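Local coordinates for protein HTH-type transcriptional regulator TreR (Bacillus subtilis, PDB 2OGG) that represses the trehalose operon trePA as a DNA-binding regulator and binds trehalose-6-phosphate, the chain here being its effector-binding (UTRA) domain, at residues 12-17 and 41-46; 50-55 and 135-140; 95-100 and 115-120. All coordinates share one frame; numbering follows the deposited sequence.

Contact 1: 12-17 and 41-46. With SO4 (sulfate ion), chain C.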
loop_
_atom_site.group_PDB
_atom_site.type_symbol
_atom_site.label_atom_id
_atom_site.label_comp_id
_atom_site.label_asym_id
_atom_site.label_seq_id
_atom_site.Cartn_x
_atom_site.Cartn_y
_atom_site.Cartn_z
ATOM N N THR A 12 28.855 -0.412 -10.422
ATOM C CA THR A 12 29.932 0.485 -10.779
ATOM C C THR A 12 29.485 1.918 -10.590
ATOM O O THR A 12 28.528 2.358 -11.235
ATOM C CB THR A 12 30.262 0.333 -12.229
ATOM O OG1 THR A 12 30.511 -1.047 -12.507
ATOM C CG2 THR A 12 31.460 1.205 -12.606
ATOM N N VAL A 13 30.271 2.681 -9.831
ATOM C CA VAL A 13 29.984 4.083 -9.560
ATOM C C VAL A 13 30.662 4.943 -10.607
ATOM O O VAL A 13 31.881 5.021 -10.649
ATOM C CB VAL A 13 30.492 4.477 -8.180
ATOM C CG1 VAL A 13 30.342 5.956 -7.955
ATOM C CG2 VAL A 13 29.743 3.687 -7.123
ATOM N N HIS A 14 29.866 5.600 -11.448
ATOM C CA HIS A 14 30.426 6.384 -12.551
ATOM C C HIS A 14 30.662 7.808 -12.141
ATOM O O HIS A 14 31.743 8.305 -12.321
ATOM C CB HIS A 14 29.544 6.323 -13.797
ATOM C CG HIS A 14 29.455 4.955 -14.393
ATOM N ND1 HIS A 14 30.418 4.449 -15.246
ATOM C CD2 HIS A 14 28.570 3.951 -14.187
ATOM C CE1 HIS A 14 30.110 3.204 -15.558
ATOM N NE2 HIS A 14 29.041 2.852 -14.863
ATOM N N LYS A 15 29.633 8.490 -11.654
ATOM C CA LYS A 15 29.821 9.830 -11.080
ATOM C C LYS A 15 29.451 9.752 -9.614
ATOM O O LYS A 15 28.459 9.129 -9.263
ATOM C CB LYS A 15 28.894 10.854 -11.730
ATOM C CG LYS A 15 29.090 11.051 -13.197
ATOM C CD LYS A 15 28.414 12.328 -13.637
ATOM C CE LYS A 15 29.096 12.914 -14.857
ATOM N NZ LYS A 15 28.484 14.214 -15.222
ATOM N N PHE A 16 30.056 10.616 -8.823
ATOM C CA PHE A 16 29.727 10.716 -7.420
ATOM C C PHE A 16 30.337 12.016 -6.958
ATOM O O PHE A 16 31.496 12.334 -7.290
ATOM C CB PHE A 16 30.322 9.539 -6.668
ATOM C CG PHE A 16 30.351 9.709 -5.181
ATOM C CD1 PHE A 16 29.194 9.628 -4.442
ATOM C CD2 PHE A 16 31.543 9.666 -4.504
ATOM C CE1 PHE A 16 29.232 9.635 -3.058
ATOM C CE2 PHE A 16 31.573 9.639 -3.119
ATOM C CZ PHE A 16 30.420 9.598 -2.407
ATOM N N GLY A 17 29.525 12.848 -6.321
ATOM C CA GLY A 17 29.976 14.213 -6.020
ATOM C C GLY A 17 28.949 15.003 -5.262
ATOM O O GLY A 17 27.865 14.486 -4.993
ATOM N N ILE A 41 25.782 8.410 -9.624
ATOM C CA ILE A 41 25.338 7.741 -10.823
ATOM C C ILE A 41 26.040 6.395 -10.963
ATOM O O ILE A 41 27.274 6.318 -11.038
ATOM C CB ILE A 41 25.518 8.632 -12.051
ATOM C CG1 ILE A 41 24.554 9.820 -11.991
ATOM C CG2 ILE A 41 25.318 7.853 -13.341
ATOM C CD1 ILE A 41 24.837 10.838 -13.067
ATOM N N ARG A 42 25.248 5.334 -11.018
ATOM C CA ARG A 42 25.783 3.967 -11.034
ATOM C C ARG A 42 25.182 3.167 -12.155
ATOM O O ARG A 42 23.997 3.318 -12.453
ATOM C CB ARG A 42 25.428 3.259 -9.739
ATOM C CG ARG A 42 26.120 3.835 -8.560
ATOM C CD ARG A 42 25.628 3.250 -7.247
ATOM N NE ARG A 42 24.275 3.672 -6.894
ATOM C CZ ARG A 42 23.546 3.043 -5.969
ATOM N NH1 ARG A 42 23.992 1.896 -5.442
ATOM N NH2 ARG A 42 22.300 3.422 -5.736
ATOM N N SER A 43 25.892 2.127 -12.558
ATOM C CA SER A 43 25.323 1.164 -13.482
ATOM C C SER A 43 25.396 -0.189 -12.823
ATOM O O SER A 43 26.240 -0.391 -11.950
ATOM C CB SER A 43 26.099 1.150 -14.812
ATOM O OG SER A 43 27.282 0.384 -14.727
ATOM N N ARG A 44 24.471 -1.083 -13.180
ATOM C CA ARG A 44 24.453 -2.434 -12.635
ATOM C C ARG A 44 24.777 -3.419 -13.745
ATOM O O ARG A 44 24.077 -3.466 -14.747
ATOM C CB ARG A 44 23.064 -2.783 -12.097
ATOM C CG ARG A 44 22.394 -1.717 -11.287
ATOM C CD ARG A 44 22.945 -1.709 -9.880
ATOM N NE ARG A 44 22.309 -0.665 -9.085
ATOM C CZ ARG A 44 22.321 -0.625 -7.758
ATOM N NH1 ARG A 44 22.955 -1.567 -7.068
ATOM N NH2 ARG A 44 21.697 0.355 -7.120
ATOM N N LYS A 45 25.675 -4.352 -13.460
ATOM C CA LYS A 45 26.099 -5.337 -14.445
ATOM C C LYS A 45 25.525 -6.685 -14.025
ATOM O O LYS A 45 25.874 -7.215 -12.965
ATOM C CB LYS A 45 27.640 -5.379 -14.512
ATOM C CG LYS A 45 28.254 -6.358 -15.517
ATOM C CD LYS A 45 29.770 -6.198 -15.528
ATOM C CE LYS A 45 30.492 -7.461 -15.998
ATOM N NZ LYS A 45 31.939 -7.451 -15.607
ATOM N N ILE A 46 24.467 -7.093 -14.716
ATOM C CA ILE A 46 23.799 -8.355 -14.420
ATOM C C ILE A 46 24.329 -9.361 -15.410
ATOM O O ILE A 46 23.974 -9.351 -16.586
ATOM C CB ILE A 46 22.271 -8.203 -14.493
ATOM C CG1 ILE A 46 21.836 -7.108 -13.494
ATOM C CG2 ILE A 46 21.575 -9.567 -14.283
ATOM C CD1 ILE A 46 20.374 -6.716 -13.538
HETATM S S SO4 C . 20.579 0.936 -3.524
HETATM O O1 SO4 C . 19.638 2.034 -3.690
HETATM O O2 SO4 C . 20.385 0.268 -2.252
HETATM O O3 SO4 C . 20.389 -0.105 -4.518
HETATM O O4 SO4 C . 21.899 1.531 -3.594
#

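Contact 2: 50-55 and 135-140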
loop_
_atom_site.group_PDB
_atom_site.type_symbol
_atom_site.label_atom_id
_atom_site.label_comp_id
_atom_site.label_asym_id
_atom_site.label_seq_id
_atom_site.Cartn_x
_atom_site.Cartn_y
_atom_site.Cartn_z
ATOM N N HIS A 50 25.931 -4.490 -18.596
ATOM C CA HIS A 50 25.474 -3.282 -17.902
ATOM C C HIS A 50 24.095 -2.916 -18.432
ATOM O O HIS A 50 23.939 -2.552 -19.611
ATOM C CB HIS A 50 26.436 -2.127 -18.154
ATOM C CG HIS A 50 27.797 -2.347 -17.579
ATOM N ND1 HIS A 50 28.104 -2.064 -16.263
ATOM C CD2 HIS A 50 28.919 -2.871 -18.126
ATOM C CE1 HIS A 50 29.362 -2.390 -16.031
ATOM N NE2 HIS A 50 29.881 -2.871 -17.148
ATOM N N VAL A 51 23.095 -2.989 -17.562
ATOM C CA VAL A 51 21.736 -2.920 -18.044
ATOM C C VAL A 51 20.808 -1.948 -17.338
ATOM O O VAL A 51 19.719 -1.681 -17.838
ATOM C CB VAL A 51 21.118 -4.299 -18.135
ATOM C CG1 VAL A 51 21.950 -5.163 -19.049
ATOM C CG2 VAL A 51 21.055 -4.916 -16.767
ATOM N N ILE A 52 21.186 -1.508 -16.135
ATOM C CA ILE A 52 20.421 -0.513 -15.407
ATOM C C ILE A 52 21.302 0.685 -15.087
ATOM O O ILE A 52 22.460 0.530 -14.687
ATOM C CB ILE A 52 19.838 -1.081 -14.094
ATOM C CG1 ILE A 52 18.855 -2.207 -14.402
ATOM C CG2 ILE A 52 19.080 0.021 -13.325
ATOM C CD1 ILE A 52 18.973 -3.391 -13.467
ATOM N N LEU A 53 20.749 1.883 -15.204
ATOM C CA LEU A 53 21.499 3.056 -14.786
ATOM C C LEU A 53 20.756 3.723 -13.654
ATOM O O LEU A 53 19.562 3.977 -13.775
ATOM C CB LEU A 53 21.715 4.021 -15.942
ATOM C CG LEU A 53 22.617 5.161 -15.491
ATOM C CD1 LEU A 53 24.064 4.700 -15.493
ATOM C CD2 LEU A 53 22.390 6.460 -16.288
ATOM N N ASP A 54 21.386 3.772 -12.482
ATOM C CA ASP A 54 20.734 4.290 -11.276
ATOM C C ASP A 54 21.275 5.671 -10.924
ATOM O O ASP A 54 22.477 5.840 -10.730
ATOM C CB ASP A 54 20.968 3.341 -10.112
ATOM C CG ASP A 54 20.005 2.158 -10.119
ATOM O OD1 ASP A 54 18.807 2.385 -10.415
ATOM O OD2 ASP A 54 20.409 1.023 -9.734
ATOM N N LYS A 55 20.417 6.675 -10.950
ATOM C CA LYS A 55 20.827 8.030 -10.539
ATOM C C LYS A 55 20.165 8.444 -9.224
ATOM O O LYS A 55 18.947 8.350 -9.091
ATOM C CB LYS A 55 20.515 9.018 -11.664
ATOM C CG LYS A 55 21.218 8.633 -12.968
ATOM C CD LYS A 55 20.617 9.285 -14.211
ATOM C CE LYS A 55 20.966 10.768 -14.258
ATOM N NZ LYS A 55 20.739 11.369 -15.591
ATOM N N SER A 135 15.806 5.490 -12.109
ATOM C CA SER A 135 16.375 4.173 -12.368
ATOM C C SER A 135 15.994 3.744 -13.764
ATOM O O SER A 135 14.813 3.671 -14.088
ATOM C CB SER A 135 15.811 3.181 -11.362
ATOM O OG SER A 135 16.594 2.012 -11.312
ATOM N N ARG A 136 16.980 3.659 -14.642
ATOM C CA ARG A 136 16.716 3.429 -16.064
ATOM C C ARG A 136 17.068 1.996 -16.468
ATOM O O ARG A 136 18.242 1.591 -16.378
ATOM C CB ARG A 136 17.516 4.433 -16.896
ATOM C CG ARG A 136 17.371 5.852 -16.374
ATOM C CD ARG A 136 18.128 6.877 -17.216
ATOM N NE ARG A 136 17.632 6.958 -18.586
ATOM C CZ ARG A 136 16.674 7.788 -18.996
ATOM N NH1 ARG A 136 16.070 8.583 -18.120
ATOM N NH2 ARG A 136 16.314 7.816 -20.283
ATOM N N HIS A 137 16.056 1.230 -16.889
ATOM C CA HIS A 137 16.258 -0.156 -17.293
ATOM C C HIS A 137 16.146 -0.361 -18.779
ATOM O O HIS A 137 15.184 0.078 -19.394
ATOM C CB HIS A 137 15.197 -1.037 -16.663
ATOM C CG HIS A 137 15.163 -0.971 -15.172
ATOM N ND1 HIS A 137 14.659 0.115 -14.489
ATOM C CD2 HIS A 137 15.524 -1.876 -14.230
ATOM C CE1 HIS A 137 14.733 -0.113 -13.188
ATOM N NE2 HIS A 137 15.229 -1.324 -13.006
ATOM N N ARG A 138 17.022 -1.202 -19.314
ATOM C CA ARG A 138 16.804 -1.815 -20.601
ATOM C C ARG A 138 15.521 -2.665 -20.563
ATOM O O ARG A 138 15.241 -3.350 -19.575
ATOM C CB ARG A 138 17.992 -2.700 -20.912
ATOM C CG ARG A 138 18.261 -2.869 -22.402
ATOM C CD ARG A 138 19.588 -3.566 -22.573
ATOM N NE ARG A 138 19.502 -5.003 -22.308
ATOM C CZ ARG A 138 20.485 -5.867 -22.558
ATOM N NH1 ARG A 138 21.645 -5.443 -23.065
ATOM N NH2 ARG A 138 20.331 -7.147 -22.248
ATOM N N LEU A 139 14.765 -2.662 -21.653
ATOM C CA LEU A 139 13.409 -3.199 -21.624
ATOM C C LEU A 139 13.305 -4.621 -21.100
ATOM O O LEU A 139 12.381 -4.947 -20.368
ATOM C CB LEU A 139 12.751 -3.097 -22.996
ATOM C CG LEU A 139 12.260 -1.690 -23.305
ATOM C CD1 LEU A 139 13.452 -0.794 -23.437
ATOM C CD2 LEU A 139 11.441 -1.679 -24.584
ATOM N N ASP A 140 14.173 -5.503 -21.578
ATOM C CA ASP A 140 14.131 -6.901 -21.150
ATOM C C ASP A 140 14.504 -7.119 -19.677
ATOM O O ASP A 140 14.475 -8.237 -19.203
ATOM C CB ASP A 140 15.022 -7.769 -22.047
ATOM C CG ASP A 140 16.503 -7.431 -21.909
ATOM O OD1 ASP A 140 16.849 -6.227 -21.858
ATOM O OD2 ASP A 140 17.321 -8.374 -21.819
#

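Contact 3: 95-100 and 115-120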
loop_
_atom_site.group_PDB
_atom_site.type_symbol
_atom_site.label_atom_id
_atom_site.label_comp_id
_atom_site.label_asym_id
_atom_site.label_seq_id
_atom_site.Cartn_x
_atom_site.Cartn_y
_atom_site.Cartn_z
ATOM N N VAL A 95 7.545 5.268 -16.400
ATOM C CA VAL A 95 7.214 5.507 -17.804
ATOM C C VAL A 95 8.282 4.892 -18.711
ATOM O O VAL A 95 9.207 4.221 -18.237
ATOM C CB VAL A 95 7.170 7.018 -18.120
ATOM C CG1 VAL A 95 6.158 7.717 -17.235
ATOM C CG2 VAL A 95 8.556 7.621 -17.927
ATOM N N ALA A 96 8.071 4.996 -20.018
ATOM C CA ALA A 96 9.090 4.571 -20.983
ATOM C C ALA A 96 9.619 5.779 -21.736
ATOM O O ALA A 96 8.856 6.634 -22.173
ATOM C CB ALA A 96 8.543 3.548 -21.940
ATOM N N GLU A 97 10.928 5.806 -21.933
ATOM C CA GLU A 97 11.591 6.930 -22.563
ATOM C C GLU A 97 12.581 6.467 -23.623
ATOM O O GLU A 97 13.101 5.362 -23.552
ATOM C CB GLU A 97 12.316 7.768 -21.492
ATOM C CG GLU A 97 11.391 8.299 -20.391
ATOM C CD GLU A 97 12.045 9.343 -19.496
ATOM O OE1 GLU A 97 13.289 9.461 -19.515
ATOM O OE2 GLU A 97 11.308 10.079 -18.802
ATOM N N PRO A 98 12.807 7.303 -24.642
ATOM C CA PRO A 98 13.901 7.051 -25.563
ATOM C C PRO A 98 15.212 6.998 -24.792
ATOM O O PRO A 98 15.367 7.686 -23.787
ATOM C CB PRO A 98 13.895 8.300 -26.450
ATOM C CG PRO A 98 12.490 8.781 -26.407
ATOM C CD PRO A 98 12.027 8.498 -25.017
ATOM N N CYS A 99 16.155 6.203 -25.271
ATOM C CA CYS A 99 17.505 6.212 -24.718
ATOM C C CYS A 99 18.199 7.540 -24.991
ATOM O O CYS A 99 18.059 8.115 -26.071
ATOM C CB CYS A 99 18.333 5.079 -25.323
ATOM S SG CYS A 99 17.913 3.450 -24.677
ATOM N N THR A 100 19.074 7.931 -24.074
ATOM C CA THR A 100 19.807 9.188 -24.193
ATOM C C THR A 100 21.273 8.874 -24.477
ATOM O O THR A 100 21.692 7.726 -24.349
ATOM C CB THR A 100 19.762 9.907 -22.848
ATOM O OG1 THR A 100 20.343 9.044 -21.880
ATOM C CG2 THR A 100 18.314 10.221 -22.442
HETATM N N MSE A 115 13.859 2.675 -22.914
HETATM C CA MSE A 115 14.179 2.290 -21.551
HETATM C C MSE A 115 12.899 2.319 -20.739
HETATM O O MSE A 115 11.975 3.072 -21.048
HETATM C CB MSE A 115 15.104 3.325 -20.929
HETATM C CG MSE A 115 16.351 3.627 -21.716
HETATM SE SE MSE A 115 17.920 2.579 -21.225
HETATM C CE MSE A 115 17.519 0.984 -22.231
ATOM N N VAL A 116 12.849 1.523 -19.678
ATOM C CA VAL A 116 11.828 1.695 -18.672
ATOM C C VAL A 116 12.454 2.561 -17.559
ATOM O O VAL A 116 13.617 2.344 -17.204
ATOM C CB VAL A 116 11.316 0.336 -18.141
ATOM C CG1 VAL A 116 10.297 0.540 -16.976
ATOM C CG2 VAL A 116 10.658 -0.419 -19.244
ATOM N N VAL A 117 11.828 3.705 -17.282
ATOM C CA VAL A 117 12.366 4.649 -16.305
ATOM C C VAL A 117 11.506 4.757 -15.058
ATOM O O VAL A 117 10.356 5.202 -15.115
ATOM C CB VAL A 117 12.551 6.066 -16.867
ATOM C CG1 VAL A 117 13.128 6.975 -15.781
ATOM C CG2 VAL A 117 13.458 6.055 -18.086
ATOM N N VAL A 118 12.044 4.280 -13.945
ATOM C CA VAL A 118 11.374 4.393 -12.653
ATOM C C VAL A 118 11.891 5.595 -11.870
ATOM O O VAL A 118 13.099 5.729 -11.612
ATOM C CB VAL A 118 11.571 3.126 -11.806
ATOM C CG1 VAL A 118 10.786 3.260 -10.511
ATOM C CG2 VAL A 118 11.126 1.883 -12.604
ATOM N N ARG A 119 10.980 6.514 -11.582
ATOM C CA ARG A 119 11.306 7.686 -10.781
ATOM C C ARG A 119 10.621 7.619 -9.443
ATOM O O ARG A 119 9.405 7.496 -9.370
ATOM C CB ARG A 119 10.884 8.954 -11.486
ATOM C CG ARG A 119 11.828 9.344 -12.590
ATOM C CD ARG A 119 11.342 10.619 -13.241
ATOM N NE ARG A 119 12.210 11.042 -14.327
ATOM C CZ ARG A 119 12.006 10.754 -15.607
ATOM N NH1 ARG A 119 11.068 9.884 -15.978
ATOM N NH2 ARG A 119 12.870 11.183 -16.491
ATOM N N ASN A 120 11.363 7.991 -8.418
ATOM C CA ASN A 120 10.904 7.810 -7.064
ATOM C C ASN A 120 11.278 9.034 -6.227
ATOM O O ASN A 120 12.400 9.523 -6.299
ATOM C CB ASN A 120 11.575 6.558 -6.530
ATOM C CG ASN A 120 11.018 6.115 -5.239
ATOM O OD1 ASN A 120 9.840 6.290 -4.969
ATOM N ND2 ASN A 120 11.814 5.377 -4.499
#

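Contact 1: 12-17 and 41-46
Arg42 lies across Val13 and Thr12 for the first half of its length. Its CB is 3.6 Å from Thr12 O, the carbonyl that also takes the backbone N-H of Ser43. CG then meets Val13 CG2 at 3.9 Å, and CD passes the same methyl slightly farther off, the two side chains being set obliquely to each other. The chain bends at chi3 (-71°), which turns NE out of the extended line. At the tip both NH1 and NH2 donate to O4 of a sulfate ion, probably from the crystallisation liquor; Arg42 NH1 is 2.8 Å from sulfate O4, which lies at the edge of the guanidinium. NH2 also forms a salt bridge with Asp56. Arg44 NH2 holds a second oxygen, sulfate O3, and Ser74, Ile75 and Tyr76 add further bonds to the ion.

The backbones run antiparallel (160° between the strand directions) with a classic beta bulge: His14 and Lys15 both face Ile41, and Ile41 O accepts from both of their amides. The two bonds are unequal, 2.7 Å from His14 N to Ile41 O and 3.3 Å from Lys15 N to the same oxygen. Past the bulge, Ile41 N returns a nearly straight bond to Lys15 O.

At the bulge His14 swings its ring alongside strand 41-46, where NE2 and Ser43 OG are hydrogen-bonded at 3.0 Å, either able to be the donor. That hydroxyl also bonds His50. Thr12 CG2 covers one face of the imidazole, 3.6 Å above its plane and toward the rim. On the Ile41 side, Lys15 CD runs beside Ile41 CD1.

Contact 2: 50-55 and 135-140
The His137 ring carries Ile52 CG2 over one face, 4.2 Å from the centroid and 14° off the ring normal, a CH-pi contact with the methyl displaced toward the rim. Ring and isoleucine lie on neighbouring central strands, 129-138 and 49-59, of the six-stranded antiparallel UTRA sheet. Ile52 CG1 approaches ring atom CD2 of His137 more closely, at 3.4 Å; the isoleucine runs alongside the histidine in the same direction. Phe142 adds an edge-to-face ring contact to this histidine. The second flat group, the guanidinium of Arg138, has Val51 CG1 centred over one face, 3.9 Å above the plane. Two of its nitrogens, NE and NH2, grip Asp140 side-on, one to each carboxylate oxygen, with Arg138 NE 3.0 Å from Asp140 OD1 in a salt bridge. Glu49 also pairs with NH2, and NH1 donates to Asp108 O.

The two segments run antiparallel. Ile52 with His137 and Asp54 with Ser135 are non-hydrogen-bonded pairs with side chains on one face of the sheet; between them Leu53 and Arg136 form a hydrogen-bonded pair whose side chains take the other face. There Leu53 packs on helix 101-106, while the Arg136 guanidinium forms salt bridges with Glu134 and Asp103. On the histidine face, Ser135 OG, anti to its backbone N (chi1 -163°), is directed at Asp54 OD1, although the modelled separation is too short to be trusted in detail.

Arg138 N donates to Val51 O at 3.1 Å. In the central pair, Arg136 N donates to Leu53 O at 2.7 Å with an N-H...O angle of 178°.

Contact 3: 95-100 and 115-120
Glu97 and Arg119 meet tip to tip: NH1 and NH2 approach end-on and both donate to one oxygen. Arg119 NH1 is 2.8 Å from Glu97 OE2 and Arg119 NH2 is 3.0 Å from the same atom. The oxygen lies near the guanidinium plane, but both nitrogens come from the same face of the carboxylate, NH1 from well above it, and the two planes are 49° apart. Extended beyond CG, Glu97 crosses Val117 on the way, its CG 3.8 Å from Val117 CG2. The other oxygen, OE1, pairs with Arg136, so this carboxylate probably balances two arginines.

Met115, present as selenomethionine, loses the most surface. Its chain bends at chi2 and again at chi3, curling round Cys99: CG, SE and CE all lie near the thiol, with Met115 CG 3.4 Å from Cys99 SG.

Val95 brings CG2 to the edge of the Arg119 guanidinium, 3.9 Å from Arg119 NH1, while Val117 CG1 lies over one face of that group, toward its rim. Four backbone bonds join Val95 with Val117 and Glu97 with Met115, an antiparallel ladder in which the segment directions differ by 127°, evidence of strong local twist or coiling.

Strand 87-98 is the outermost within this chain, yet Val95 continues the sheet by an antiparallel ladder with a strand of a second subunit. Strand 114-124 has strand 129-138 on its other side, and Met115 reaches over to Arg138 there. Beyond Cys99, Thr100 is the N-cap of helix 101-106, its OG1 bonded to Asp103 N; Met115 touches the same helix at Asp103.

How the contacts relate
All three contacts belong to one antiparallel sheet with strand order 11-19, 37-46, 49-59, 129-138, 114-124, 87-98, and they cover three of its five strand junctions. Contacts 1 and 2 have centres 11 Å apart and meet through adjacent strands; Arg44 NE lies 2.6 Å from Asp54 OD2 in a salt bridge, and the side chain of Asp54 is about 5 Å from the sulfate of contact 1. That ion may mark where an effector phosphate binds, though this is inference. Contact 3 is nested within the loop closed by contact 2; their centres are 8 Å apart, and His137 N is 2.7 Å from Val116 O. Contacts 1 and 3 do not touch, with centres about 17 Å apart.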